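Local structure of protein ACDH-11, isoform b (Caenorhabditis elegans, 4Y9J) at residues G471-Q476 with R533-A538; L370-A375 with P400-Y405; K275-L278 with P284-E287; N96-L101 with A226-V231. The protein belongs to the acyl-CoA dehydrogenase family of flavoproteins, binding flavin-adenine dinucleotide among its helical and beta domains. All coordinates share one frame; numbering follows the deposited sequence.

Contact 1 (G471-Q476 with R533-A538); sequences GKRVEQ and RIYSGA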
loop_
_atom_site.group_PDB
_atom_site.type_symbol
_atom_site.label_atom_id
_atom_site.label_comp_id
_atom_site.label_asym_id
_atom_site.label_seq_id
_atom_site.Cartn_x
_atom_site.Cartn_y
_atom_site.Cartn_z
ATOM N N GLY B 471 24.390 19.397 -46.585
ATOM C CA GLY B 471 24.870 20.726 -46.986
ATOM C C GLY B 471 23.858 21.439 -47.941
ATOM O O GLY B 471 23.558 22.671 -47.833
ATOM N N LYS B 472 23.327 20.655 -48.879
ATOM C CA LYS B 472 22.278 21.157 -49.797
ATOM C C LYS B 472 21.014 21.612 -49.076
ATOM O O LYS B 472 20.523 22.722 -49.347
ATOM C CB LYS B 472 21.886 20.099 -50.806
ATOM C CG LYS B 472 22.967 19.876 -51.815
ATOM C CD LYS B 472 22.584 18.842 -52.832
ATOM C CE LYS B 472 23.719 18.789 -53.829
ATOM N NZ LYS B 472 23.415 17.744 -54.826
ATOM N N ARG B 473 20.500 20.783 -48.150
ATOM C CA ARG B 473 19.341 21.184 -47.333
ATOM C C ARG B 473 19.615 22.480 -46.531
ATOM O O ARG B 473 18.827 23.450 -46.561
ATOM C CB ARG B 473 18.874 20.014 -46.432
ATOM C CG ARG B 473 17.618 20.274 -45.582
ATOM C CD ARG B 473 16.414 20.646 -46.426
ATOM N NE ARG B 473 15.234 21.023 -45.646
ATOM C CZ ARG B 473 14.438 22.050 -45.940
ATOM N NH1 ARG B 473 14.681 22.817 -46.965
ATOM N NH2 ARG B 473 13.375 22.312 -45.211
ATOM N N VAL B 474 20.761 22.516 -45.846
ATOM C CA VAL B 474 21.063 23.706 -45.079
ATOM C C VAL B 474 21.106 24.937 -45.959
ATOM O O VAL B 474 20.536 25.951 -45.617
ATOM C CB VAL B 474 22.378 23.597 -44.306
ATOM C CG1 VAL B 474 22.712 24.928 -43.646
ATOM C CG2 VAL B 474 22.273 22.540 -43.249
ATOM N N GLU B 475 21.771 24.849 -47.097
ATOM C CA GLU B 475 21.807 26.011 -48.015
ATOM C C GLU B 475 20.415 26.421 -48.577
ATOM O O GLU B 475 20.145 27.689 -48.769
ATOM C CB GLU B 475 22.822 25.807 -49.124
ATOM C CG GLU B 475 22.559 24.565 -49.961
ATOM C CD GLU B 475 22.456 24.793 -51.477
ATOM O OE1 GLU B 475 23.443 25.277 -52.083
ATOM O OE2 GLU B 475 21.382 24.421 -52.044
ATOM N N GLN B 476 19.503 25.439 -48.774
ATOM C CA GLN B 476 18.140 25.846 -49.163
ATOM C C GLN B 476 17.503 26.741 -48.116
ATOM O O GLN B 476 16.871 27.785 -48.413
ATOM C CB GLN B 476 17.241 24.628 -49.299
ATOM C CG GLN B 476 17.666 23.670 -50.389
ATOM C CD GLN B 476 16.783 22.436 -50.495
ATOM O OE1 GLN B 476 16.141 22.002 -49.554
ATOM N NE2 GLN B 476 16.723 21.895 -51.688
ATOM N N ARG B 533 22.227 20.866 -34.192
ATOM C CA ARG B 533 22.238 22.309 -33.984
ATOM C C ARG B 533 22.299 23.095 -35.293
ATOM O O ARG B 533 21.725 24.171 -35.382
ATOM C CB ARG B 533 23.396 22.692 -33.096
ATOM C CG ARG B 533 23.228 22.128 -31.691
ATOM C CD ARG B 533 24.354 22.425 -30.724
ATOM N NE ARG B 533 25.646 21.843 -31.140
ATOM C CZ ARG B 533 26.506 21.112 -30.402
ATOM N NH1 ARG B 533 26.228 20.821 -29.085
ATOM N NH2 ARG B 533 27.672 20.700 -31.012
ATOM N N ILE B 534 23.074 22.611 -36.256
ATOM C CA ILE B 534 23.156 23.229 -37.573
ATOM C C ILE B 534 21.773 23.222 -38.220
ATOM O O ILE B 534 21.311 24.240 -38.769
ATOM C CB ILE B 534 24.210 22.518 -38.476
ATOM C CG1 ILE B 534 25.620 22.875 -37.945
ATOM C CG2 ILE B 534 24.076 22.945 -39.963
ATOM C CD1 ILE B 534 26.755 22.112 -38.589
ATOM N N TYR B 535 21.160 22.054 -38.207
ATOM C CA TYR B 535 19.873 21.866 -38.878
ATOM C C TYR B 535 18.832 22.743 -38.181
ATOM O O TYR B 535 18.065 23.466 -38.852
ATOM C CB TYR B 535 19.498 20.374 -38.841
ATOM C CG TYR B 535 18.644 19.872 -39.978
ATOM C CD1 TYR B 535 17.760 20.704 -40.660
ATOM C CD2 TYR B 535 18.674 18.503 -40.322
ATOM C CE1 TYR B 535 16.976 20.199 -41.733
ATOM C CE2 TYR B 535 17.897 17.987 -41.360
ATOM C CZ TYR B 535 17.021 18.802 -42.018
ATOM O OH TYR B 535 16.248 18.250 -42.989
ATOM N N SER B 536 18.845 22.740 -36.847
ATOM C CA SER B 536 17.839 23.468 -36.053
ATOM C C SER B 536 18.025 24.989 -36.264
ATOM O O SER B 536 17.046 25.758 -36.433
ATOM C CB SER B 536 17.903 23.111 -34.564
ATOM O OG SER B 536 17.530 21.760 -34.330
ATOM N N GLY B 537 19.277 25.435 -36.293
ATOM C CA GLY B 537 19.533 26.837 -36.497
ATOM C C GLY B 537 19.029 27.355 -37.824
ATOM O O GLY B 537 18.464 28.475 -37.948
ATOM N N ALA B 538 19.343 26.592 -38.858
ATOM C CA ALA B 538 18.920 26.972 -40.223
ATOM C C ALA B 538 17.380 27.046 -40.342
ATOM O O ALA B 538 16.833 27.929 -41.028
ATOM C CB ALA B 538 19.435 25.935 -41.193
#

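Contact 2 (L370-A375 with P400-Y405); sequences LLLFEA and PVLKLY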
loop_
_atom_site.group_PDB
_atom_site.type_symbol
_atom_site.label_atom_id
_atom_site.label_comp_id
_atom_site.label_asym_id
_atom_site.label_seq_id
_atom_site.Cartn_x
_atom_site.Cartn_y
_atom_site.Cartn_z
ATOM N N LEU B 370 11.240 22.945 -34.295
ATOM C CA LEU B 370 11.262 23.141 -35.769
ATOM C C LEU B 370 11.887 21.905 -36.391
ATOM O O LEU B 370 11.501 21.515 -37.451
ATOM C CB LEU B 370 11.971 24.428 -36.123
ATOM C CG LEU B 370 11.214 25.696 -35.758
ATOM C CD1 LEU B 370 11.774 26.832 -36.550
ATOM C CD2 LEU B 370 9.703 25.588 -36.020
ATOM N N LEU B 371 12.863 21.286 -35.725
ATOM C CA LEU B 371 13.478 20.067 -36.212
ATOM C C LEU B 371 12.419 18.974 -36.254
ATOM O O LEU B 371 12.405 18.193 -37.187
ATOM C CB LEU B 371 14.689 19.674 -35.366
ATOM C CG LEU B 371 15.720 18.630 -35.840
ATOM C CD1 LEU B 371 16.497 19.150 -37.023
ATOM C CD2 LEU B 371 16.707 18.220 -34.734
ATOM N N LEU B 372 11.572 18.895 -35.216
ATOM C CA LEU B 372 10.503 17.920 -35.169
ATOM C C LEU B 372 9.559 18.051 -36.334
ATOM O O LEU B 372 9.147 17.038 -36.933
ATOM C CB LEU B 372 9.696 18.092 -33.903
ATOM C CG LEU B 372 8.390 17.300 -33.816
ATOM C CD1 LEU B 372 8.630 15.792 -33.862
ATOM C CD2 LEU B 372 7.634 17.699 -32.548
ATOM N N PHE B 373 9.162 19.281 -36.637
ATOM C CA PHE B 373 8.232 19.506 -37.750
ATOM C C PHE B 373 8.890 19.331 -39.126
ATOM O O PHE B 373 8.240 18.888 -40.036
ATOM C CB PHE B 373 7.456 20.828 -37.567
ATOM C CG PHE B 373 6.308 20.643 -36.654
ATOM C CD1 PHE B 373 5.147 20.032 -37.119
ATOM C CD2 PHE B 373 6.419 20.928 -35.306
ATOM C CE1 PHE B 373 4.094 19.726 -36.249
ATOM C CE2 PHE B 373 5.376 20.610 -34.425
ATOM C CZ PHE B 373 4.213 20.022 -34.905
ATOM N N GLU B 374 10.195 19.576 -39.232
ATOM C CA GLU B 374 10.950 19.216 -40.443
ATOM C C GLU B 374 10.961 17.685 -40.609
ATOM O O GLU B 374 10.778 17.177 -41.696
ATOM C CB GLU B 374 12.391 19.734 -40.349
ATOM C CG GLU B 374 13.340 19.211 -41.442
ATOM C CD GLU B 374 13.184 19.913 -42.764
ATOM O OE1 GLU B 374 12.209 20.675 -42.920
ATOM O OE2 GLU B 374 14.021 19.675 -43.662
ATOM N N ALA B 375 11.114 16.941 -39.513
ATOM C CA ALA B 375 10.964 15.452 -39.599
ATOM C C ALA B 375 9.530 15.001 -40.054
ATOM O O ALA B 375 9.398 14.117 -40.871
ATOM C CB ALA B 375 11.377 14.816 -38.283
ATOM N N PRO B 400 17.167 9.800 -36.214
ATOM C CA PRO B 400 17.941 9.549 -34.985
ATOM C C PRO B 400 18.518 10.814 -34.336
ATOM O O PRO B 400 18.627 10.861 -33.095
ATOM C CB PRO B 400 19.072 8.642 -35.472
ATOM C CG PRO B 400 19.210 8.943 -36.968
ATOM C CD PRO B 400 17.778 9.137 -37.378
ATOM N N VAL B 401 18.877 11.800 -35.164
ATOM C CA VAL B 401 19.448 13.065 -34.687
ATOM C C VAL B 401 18.398 13.759 -33.805
ATOM O O VAL B 401 18.676 14.146 -32.674
ATOM C CB VAL B 401 19.897 13.963 -35.846
ATOM C CG1 VAL B 401 20.307 15.327 -35.331
ATOM C CG2 VAL B 401 21.021 13.315 -36.629
ATOM N N LEU B 402 17.179 13.869 -34.319
ATOM C CA LEU B 402 16.067 14.439 -33.539
ATOM C C LEU B 402 15.775 13.747 -32.212
ATOM O O LEU B 402 15.730 14.380 -31.140
ATOM C CB LEU B 402 14.820 14.464 -34.378
ATOM C CG LEU B 402 13.525 14.848 -33.711
ATOM C CD1 LEU B 402 13.536 16.280 -33.239
ATOM C CD2 LEU B 402 12.347 14.638 -34.651
ATOM N N LYS B 403 15.605 12.435 -32.293
ATOM C CA LYS B 403 15.357 11.661 -31.112
ATOM C C LYS B 403 16.464 11.869 -30.083
ATOM O O LYS B 403 16.184 12.144 -28.889
ATOM C CB LYS B 403 15.189 10.169 -31.474
ATOM C CG LYS B 403 14.592 9.224 -30.417
ATOM C CD LYS B 403 15.359 9.085 -29.122
ATOM C CE LYS B 403 15.054 7.775 -28.422
ATOM N NZ LYS B 403 15.673 7.626 -27.101
ATOM N N LEU B 404 17.702 11.666 -30.471
ATOM C CA LEU B 404 18.763 11.685 -29.481
ATOM C C LEU B 404 18.971 13.089 -28.945
ATOM O O LEU B 404 19.295 13.280 -27.760
ATOM C CB LEU B 404 20.053 11.091 -30.013
ATOM C CG LEU B 404 20.826 11.815 -31.098
ATOM C CD1 LEU B 404 21.831 12.801 -30.493
ATOM C CD2 LEU B 404 21.547 10.830 -32.022
ATOM N N TYR B 405 18.782 14.094 -29.765
ATOM C CA TYR B 405 19.054 15.456 -29.317
ATOM C C TYR B 405 17.954 15.977 -28.357
ATOM O O TYR B 405 18.274 16.457 -27.229
ATOM C CB TYR B 405 19.292 16.413 -30.502
ATOM C CG TYR B 405 19.908 17.756 -30.024
ATOM C CD1 TYR B 405 21.218 17.805 -29.602
ATOM C CD2 TYR B 405 19.162 18.908 -29.965
ATOM C CE1 TYR B 405 21.788 18.987 -29.177
ATOM C CE2 TYR B 405 19.695 20.089 -29.546
ATOM C CZ TYR B 405 21.031 20.132 -29.168
ATOM O OH TYR B 405 21.609 21.282 -28.697
#

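Contact 3 (K275-L278 with P284-E287); sequences KNKL and PTAE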
loop_
_atom_site.group_PDB
_atom_site.type_symbol
_atom_site.label_atom_id
_atom_site.label_comp_id
_atom_site.label_asym_id
_atom_site.label_seq_id
_atom_site.Cartn_x
_atom_site.Cartn_y
_atom_site.Cartn_z
ATOM N N LYS B 275 7.427 -4.290 -14.114
ATOM C CA LYS B 275 8.561 -3.470 -13.679
ATOM C C LYS B 275 8.137 -2.419 -12.653
ATOM O O LYS B 275 7.013 -1.881 -12.642
ATOM C CB LYS B 275 9.214 -2.754 -14.861
ATOM C CG LYS B 275 9.744 -3.628 -15.978
ATOM C CD LYS B 275 10.888 -4.534 -15.493
ATOM C CE LYS B 275 11.463 -5.179 -16.713
ATOM N NZ LYS B 275 12.601 -6.057 -16.410
ATOM N N ASN B 276 9.067 -2.117 -11.741
ATOM C CA ASN B 276 8.950 -1.006 -10.800
ATOM C C ASN B 276 9.828 0.154 -11.239
ATOM O O ASN B 276 11.050 0.087 -11.114
ATOM C CB ASN B 276 9.352 -1.546 -9.413
ATOM C CG ASN B 276 9.325 -0.478 -8.333
ATOM O OD1 ASN B 276 8.929 0.671 -8.515
ATOM N ND2 ASN B 276 9.843 -0.873 -7.175
ATOM N N LYS B 277 9.214 1.182 -11.847
ATOM C CA LYS B 277 9.930 2.104 -12.741
ATOM C C LYS B 277 10.029 3.475 -12.132
ATOM O O LYS B 277 9.110 3.914 -11.384
ATOM C CB LYS B 277 9.216 2.217 -14.076
ATOM C CG LYS B 277 9.073 0.868 -14.782
ATOM C CD LYS B 277 8.449 0.954 -16.161
ATOM C CE LYS B 277 6.917 0.979 -16.000
ATOM N NZ LYS B 277 6.236 1.286 -17.290
ATOM N N LEU B 278 11.113 4.164 -12.428
ATOM C CA LEU B 278 11.246 5.575 -12.025
ATOM C C LEU B 278 10.067 6.445 -12.416
ATOM O O LEU B 278 9.512 7.252 -11.600
ATOM C CB LEU B 278 12.556 6.196 -12.593
ATOM C CG LEU B 278 12.752 7.709 -12.455
ATOM C CD1 LEU B 278 12.659 8.177 -10.992
ATOM C CD2 LEU B 278 14.087 8.110 -13.110
ATOM N N PRO B 284 1.720 -0.219 -18.138
ATOM C CA PRO B 284 2.130 -1.520 -17.614
ATOM C C PRO B 284 3.284 -2.088 -18.420
ATOM O O PRO B 284 3.130 -2.269 -19.632
ATOM C CB PRO B 284 0.908 -2.372 -17.810
ATOM C CG PRO B 284 0.059 -1.624 -18.765
ATOM C CD PRO B 284 0.383 -0.222 -18.715
ATOM N N THR B 285 4.416 -2.259 -17.815
ATOM C CA THR B 285 5.571 -2.850 -18.505
ATOM C C THR B 285 5.893 -4.126 -17.779
ATOM O O THR B 285 6.169 -4.139 -16.576
ATOM C CB THR B 285 6.779 -1.872 -18.535
ATOM O OG1 THR B 285 6.439 -0.635 -19.189
ATOM C CG2 THR B 285 8.010 -2.514 -19.147
ATOM N N ALA B 286 5.894 -5.241 -18.505
ATOM C CA ALA B 286 6.108 -6.559 -17.924
ATOM C C ALA B 286 7.327 -7.244 -18.425
ATOM O O ALA B 286 7.905 -6.893 -19.484
ATOM C CB ALA B 286 4.873 -7.437 -18.256
ATOM N N GLU B 287 7.728 -8.276 -17.717
ATOM C CA GLU B 287 8.587 -9.305 -18.265
ATOM C C GLU B 287 7.694 -10.469 -18.696
ATOM O O GLU B 287 6.828 -10.909 -17.922
ATOM C CB GLU B 287 9.582 -9.817 -17.236
ATOM C CG GLU B 287 10.458 -8.700 -16.669
ATOM C CD GLU B 287 11.320 -9.088 -15.483
ATOM O OE1 GLU B 287 11.535 -10.317 -15.230
ATOM O OE2 GLU B 287 11.776 -8.100 -14.826
HETATM O O HOH W 1 4.903 -1.710 -14.997
#

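Contact 4 (N96-L101 with A226-V231); sequences NEWHKL and AVDADV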
loop_
_atom_site.group_PDB
_atom_site.type_symbol
_atom_site.label_atom_id
_atom_site.label_comp_id
_atom_site.label_asym_id
_atom_site.label_seq_id
_atom_site.Cartn_x
_atom_site.Cartn_y
_atom_site.Cartn_z
ATOM N N ASN B 96 -9.585 2.517 -14.982
ATOM C CA ASN B 96 -10.544 2.864 -15.994
ATOM C C ASN B 96 -10.048 4.004 -16.860
ATOM O O ASN B 96 -10.301 4.032 -18.096
ATOM C CB ASN B 96 -11.875 3.271 -15.381
ATOM C CG ASN B 96 -12.682 2.092 -14.936
ATOM O OD1 ASN B 96 -12.382 0.916 -15.272
ATOM N ND2 ASN B 96 -13.778 2.382 -14.229
ATOM N N GLU B 97 -9.318 4.903 -16.268
ATOM C CA GLU B 97 -8.843 6.083 -17.004
ATOM C C GLU B 97 -7.774 5.755 -18.153
ATOM O O GLU B 97 -7.803 6.415 -19.208
ATOM C CB GLU B 97 -8.317 7.151 -16.105
ATOM C CG GLU B 97 -9.322 7.768 -15.140
ATOM C CD GLU B 97 -9.542 6.984 -13.853
ATOM O OE1 GLU B 97 -9.038 5.855 -13.679
ATOM O OE2 GLU B 97 -10.153 7.540 -12.977
ATOM N N TRP B 98 -6.928 4.740 -17.948
ATOM C CA TRP B 98 -6.027 4.252 -18.941
ATOM C C TRP B 98 -6.881 3.822 -20.188
ATOM O O TRP B 98 -6.575 4.218 -21.328
ATOM C CB TRP B 98 -5.243 3.063 -18.431
ATOM C CG TRP B 98 -4.351 2.458 -19.395
ATOM C CD1 TRP B 98 -4.626 1.359 -20.186
ATOM C CD2 TRP B 98 -3.009 2.878 -19.752
ATOM N NE1 TRP B 98 -3.516 1.041 -20.925
ATOM C CE2 TRP B 98 -2.545 1.982 -20.746
ATOM C CE3 TRP B 98 -2.161 3.938 -19.355
ATOM C CZ2 TRP B 98 -1.265 2.096 -21.318
ATOM C CZ3 TRP B 98 -0.868 4.029 -19.943
ATOM C CH2 TRP B 98 -0.457 3.111 -20.912
ATOM N N HIS B 99 -7.889 3.012 -19.954
ATOM C CA HIS B 99 -8.757 2.571 -21.004
ATOM C C HIS B 99 -9.432 3.754 -21.709
ATOM O O HIS B 99 -9.576 3.742 -22.933
ATOM C CB HIS B 99 -9.793 1.534 -20.526
ATOM C CG HIS B 99 -9.173 0.266 -20.027
ATOM N ND1 HIS B 99 -8.406 -0.571 -20.825
ATOM C CD2 HIS B 99 -9.197 -0.307 -18.797
ATOM C CE1 HIS B 99 -7.957 -1.581 -20.099
ATOM N NE2 HIS B 99 -8.420 -1.439 -18.865
ATOM N N LYS B 100 -9.928 4.714 -20.945
ATOM C CA LYS B 100 -10.598 5.884 -21.479
ATOM C C LYS B 100 -9.674 6.695 -22.364
ATOM O O LYS B 100 -10.081 7.102 -23.482
ATOM C CB LYS B 100 -11.191 6.749 -20.368
ATOM C CG LYS B 100 -11.934 7.976 -20.859
ATOM C CD LYS B 100 -13.181 7.664 -21.692
ATOM C CE LYS B 100 -13.852 8.978 -22.121
ATOM N NZ LYS B 100 -15.094 8.847 -22.889
ATOM N N LEU B 101 -8.432 6.838 -21.963
ATOM C CA LEU B 101 -7.424 7.521 -22.792
ATOM C C LEU B 101 -7.216 6.837 -24.155
ATOM O O LEU B 101 -7.159 7.489 -25.183
ATOM C CB LEU B 101 -6.127 7.669 -22.058
ATOM C CG LEU B 101 -6.141 8.721 -20.928
ATOM C CD1 LEU B 101 -5.096 8.431 -19.866
ATOM C CD2 LEU B 101 -5.978 10.110 -21.456
ATOM N N ALA B 226 2.991 -1.884 -22.425
ATOM C CA ALA B 226 1.600 -1.903 -22.902
ATOM C C ALA B 226 1.169 -3.309 -23.183
ATOM O O ALA B 226 0.662 -3.635 -24.274
ATOM C CB ALA B 226 1.427 -1.015 -24.130
ATOM N N VAL B 227 1.350 -4.194 -22.187
ATOM C CA VAL B 227 0.846 -5.573 -22.302
ATOM C C VAL B 227 -0.696 -5.725 -22.270
ATOM O O VAL B 227 -1.199 -6.811 -22.433
ATOM C CB VAL B 227 1.494 -6.527 -21.235
ATOM C CG1 VAL B 227 2.881 -6.916 -21.625
ATOM C CG2 VAL B 227 1.491 -5.946 -19.879
ATOM N N ASP B 228 -1.408 -4.625 -22.085
ATOM C CA ASP B 228 -2.818 -4.537 -22.355
ATOM C C ASP B 228 -3.121 -4.408 -23.921
ATOM O O ASP B 228 -4.311 -4.336 -24.292
ATOM C CB ASP B 228 -3.398 -3.319 -21.686
ATOM C CG ASP B 228 -2.741 -2.053 -22.157
ATOM O OD1 ASP B 228 -1.491 -1.890 -22.038
ATOM O OD2 ASP B 228 -3.448 -1.165 -22.650
ATOM N N ALA B 229 -2.087 -4.360 -24.757
ATOM C CA ALA B 229 -2.280 -4.212 -26.216
ATOM C C ALA B 229 -2.878 -5.487 -26.846
ATOM O O ALA B 229 -2.965 -6.539 -26.186
ATOM C CB ALA B 229 -0.974 -3.946 -26.863
ATOM N N ASP B 230 -3.303 -5.391 -28.103
ATOM C CA ASP B 230 -3.944 -6.508 -28.763
ATOM C C ASP B 230 -2.999 -7.388 -29.544
ATOM O O ASP B 230 -3.242 -8.594 -29.675
ATOM C CB ASP B 230 -5.064 -5.964 -29.644
ATOM C CG ASP B 230 -5.961 -5.036 -28.862
ATOM O OD1 ASP B 230 -6.816 -5.602 -28.168
ATOM O OD2 ASP B 230 -5.727 -3.767 -28.861
ATOM N N VAL B 231 -1.960 -6.785 -30.117
ATOM C CA VAL B 231 -0.950 -7.490 -30.907
ATOM C C VAL B 231 0.427 -6.963 -30.541
ATOM O O VAL B 231 0.578 -5.936 -29.880
ATOM C CB VAL B 231 -1.151 -7.323 -32.432
ATOM C CG1 VAL B 231 -2.439 -7.964 -32.893
ATOM C CG2 VAL B 231 -1.070 -5.859 -32.827
#

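Contact 1 (G471-Q476 with R533-A538)
Val-474 meets Ile-534 and Ala-538 where two helices of the acyl-CoA dehydrogenase 11 C-terminal domain-like region pack side by side. The segments run in nearly the same direction, 24° apart, with axes 9.7 Å from each other. The tight part is apolar: Val-474 CG2 lies 3.8 Å from Ile-534 CG2, the two side chains crossing at about a right angle, while Val-474 CG1 rests 4.2 Å from Ala-538 CB. With CG1 anti to its own backbone N (chi1 174°), the valine offers one methyl to each partner. Val-495 of helix 486-512 touches both Val-474 and Ile-534 and helps to bury them. By contrast, Lys-472, Glu-475 and Gln-476 lie exposed to solvent and make no contact with 533-538. Arg-473, partly exposed, marks the transition. Its aliphatic CG sits 3.6 Å from Tyr-535 OH, and that hydroxyl lies at the edge of the guanidinium, whose plane is 83° from the phenol ring. Both polar ends turn to Glu-374, by a salt bridge from Arg-473 NE and a hydrogen bond with Tyr-535 OH. Three residues further along, Gln-476 OE1 accepts a hydrogen bond of 3.1 Å from Arg-473 NH1, somewhat out of the guanidinium plane.

Contact 2 (L370-A375 with P400-Y405)
In the helical bundle of the acyl-CoA dehydrogenase C-terminal domain, Leu-402 of helix 389-419 packs against Leu-371, Leu-372 and Ala-375 of helix 352-383. The two segments run roughly antiparallel, at 148°, with axes 10.1 Å apart. Leu-371 and Leu-402 lie opposite one another, and their CA atoms are 6.7 Å apart. The whole contact is apolar and buried, and it turns on the two methyls of Leu-402. Leu-402 CD1 is 4.0 Å from Leu-371 CD2, the leucines sliding past each other in opposite directions. Leu-402 CD2 lies 3.8 Å from Ala-375 CB and 4.0 Å from Leu-372 CD1. Both methyls also rest on the facing backbone, Leu-402 CD1 3.8 Å from Leu-372 N and Leu-402 CD2 3.8 Å from Leu-372 CA. Leu-402 CG is anti to the backbone N (chi1 172°), which carries the isobutyl fork across the interface. No hydrogen bond links the segments, so hydrophobic burial and shape hold this crossing. Helix 304-338 adds a third wall, Leu-324 touching Leu-372 and Ala-320 touching Leu-402. Pro-400, Val-401 and Leu-404 lean on helix 449-461, Phe-373 packs on helix 34-41, and helix 524-545 borders Leu-370, Val-401 and Tyr-405.

Contact 3 (K275-L278 with P284-E287)
Lys-275, Lys-277, Thr-285 and Glu-287 form a polar, buried contact in the beta-rich middle domain, where the chain leaves strand 269-274 and comes back into strand 285-298 beside the flavin-adenine dinucleotide site. Lys-275 N donates to Thr-285 O at 2.8 Å, a nearly straight bond (166°) that carries the antiparallel pairing just past the strand end. A water bridges the two backbones, accepting from Thr-285 N at 2.9 Å and donating to Lys-275 O at 3.2 Å. Lys-275 bends at chi2 (-64°); Lys-275 CG passes 3.8 Å from Thr-285 CG2, and Lys-275 NZ reaches Glu-287 OE2 at 2.7 Å. This salt bridge meets the carboxylate from above its plane, 37° out. Arg-273 shares the same oxygen and Tyr-220 holds OE1, while the Lys-275 ammonium also makes cation-pi contacts with Trp-222 and Phe-223. On the loop side, Lys-277 NZ donates to Thr-285 OG1 at 2.7 Å and to the carbonyl oxygens of Thr-280 and Leu-283. This grip probably fixes the Lys-277 side chain, whose nearest atom is about 4 Å from the flavin-adenine dinucleotide; Thr-285 touches that ligand too. Met-427 of a second subunit packs on both lysines. Backbone bonds tie Ala-286 to strand 214-225 and Glu-287 to strand 269-274, seating the contact in the mixed sheet.

Contact 4 (N96-L101 with A226-V231)
Trp-98 NE1 donates a hydrogen bond to Asp-228 OD2 at 2.8 Å, joining helix 96-107 of the AidB-like N-terminal domain to a type I beta turn, Ala-226 to Ala-229, of the middle domain. The bond is almost straight (174°), and its acceptor lies in the plane of the indole, at the edge. Seen from the carboxylate, the N-H arrives from above, 61° out of its plane. The indole's benzo edge also passes near the carboxylate, with Trp-98 CZ2 4.1 Å from Asp-228 OD1. A second donor holds the accepting oxygen: Lys-102, one turn further along the same helix, makes a salt bridge to OD2, which would probably favour the charged aspartate. Asp-228 keeps CG between its backbone N and carbonyl carbon (chi1 59°), and this rotation brings the carboxylate out of the turn toward the helix. Farther out, Val-142 and Pro-145 touch Trp-98, and Pro-145 also touches Ala-226, at the start of the turn. Leu-92 of strand 88-93 packs on Asp-228. The turn itself is closed by Ala-229 N donating to Ala-226 O at 2.9 Å. Next to Trp-98 in sequence, the His-99 imidazole presents one face to the indole, and Trp-98 CD1 stands 4.2 Å above the plane of the His-99 ring, offset toward its rim.

Along the chain the contacts come in series: contact 4 closes first, then contacts 3, 2 and 1. They fall into two touching pairs. Contacts 3 and 4, centres 15 Å apart, meet at the edge of the middle-domain sheet, where the loop 226-231 lies beside the start of strand 285-298 and Pro-284 O is 2.8 Å from Ala-226 N, a probable hydrogen bond. Contacts 1 and 2, centres 13 Å apart, are purely helical; Glu-374 is their main tie, and Ser-536 adds packing on Leu-371. The centre of contact 1 is about 40 Å from those of contacts 3 and 4. Contact 4 thus joins N-terminal and middle domains, contact 3 is internal to the latter, and contacts 1 and 2 together tie the two C-terminal helical regions.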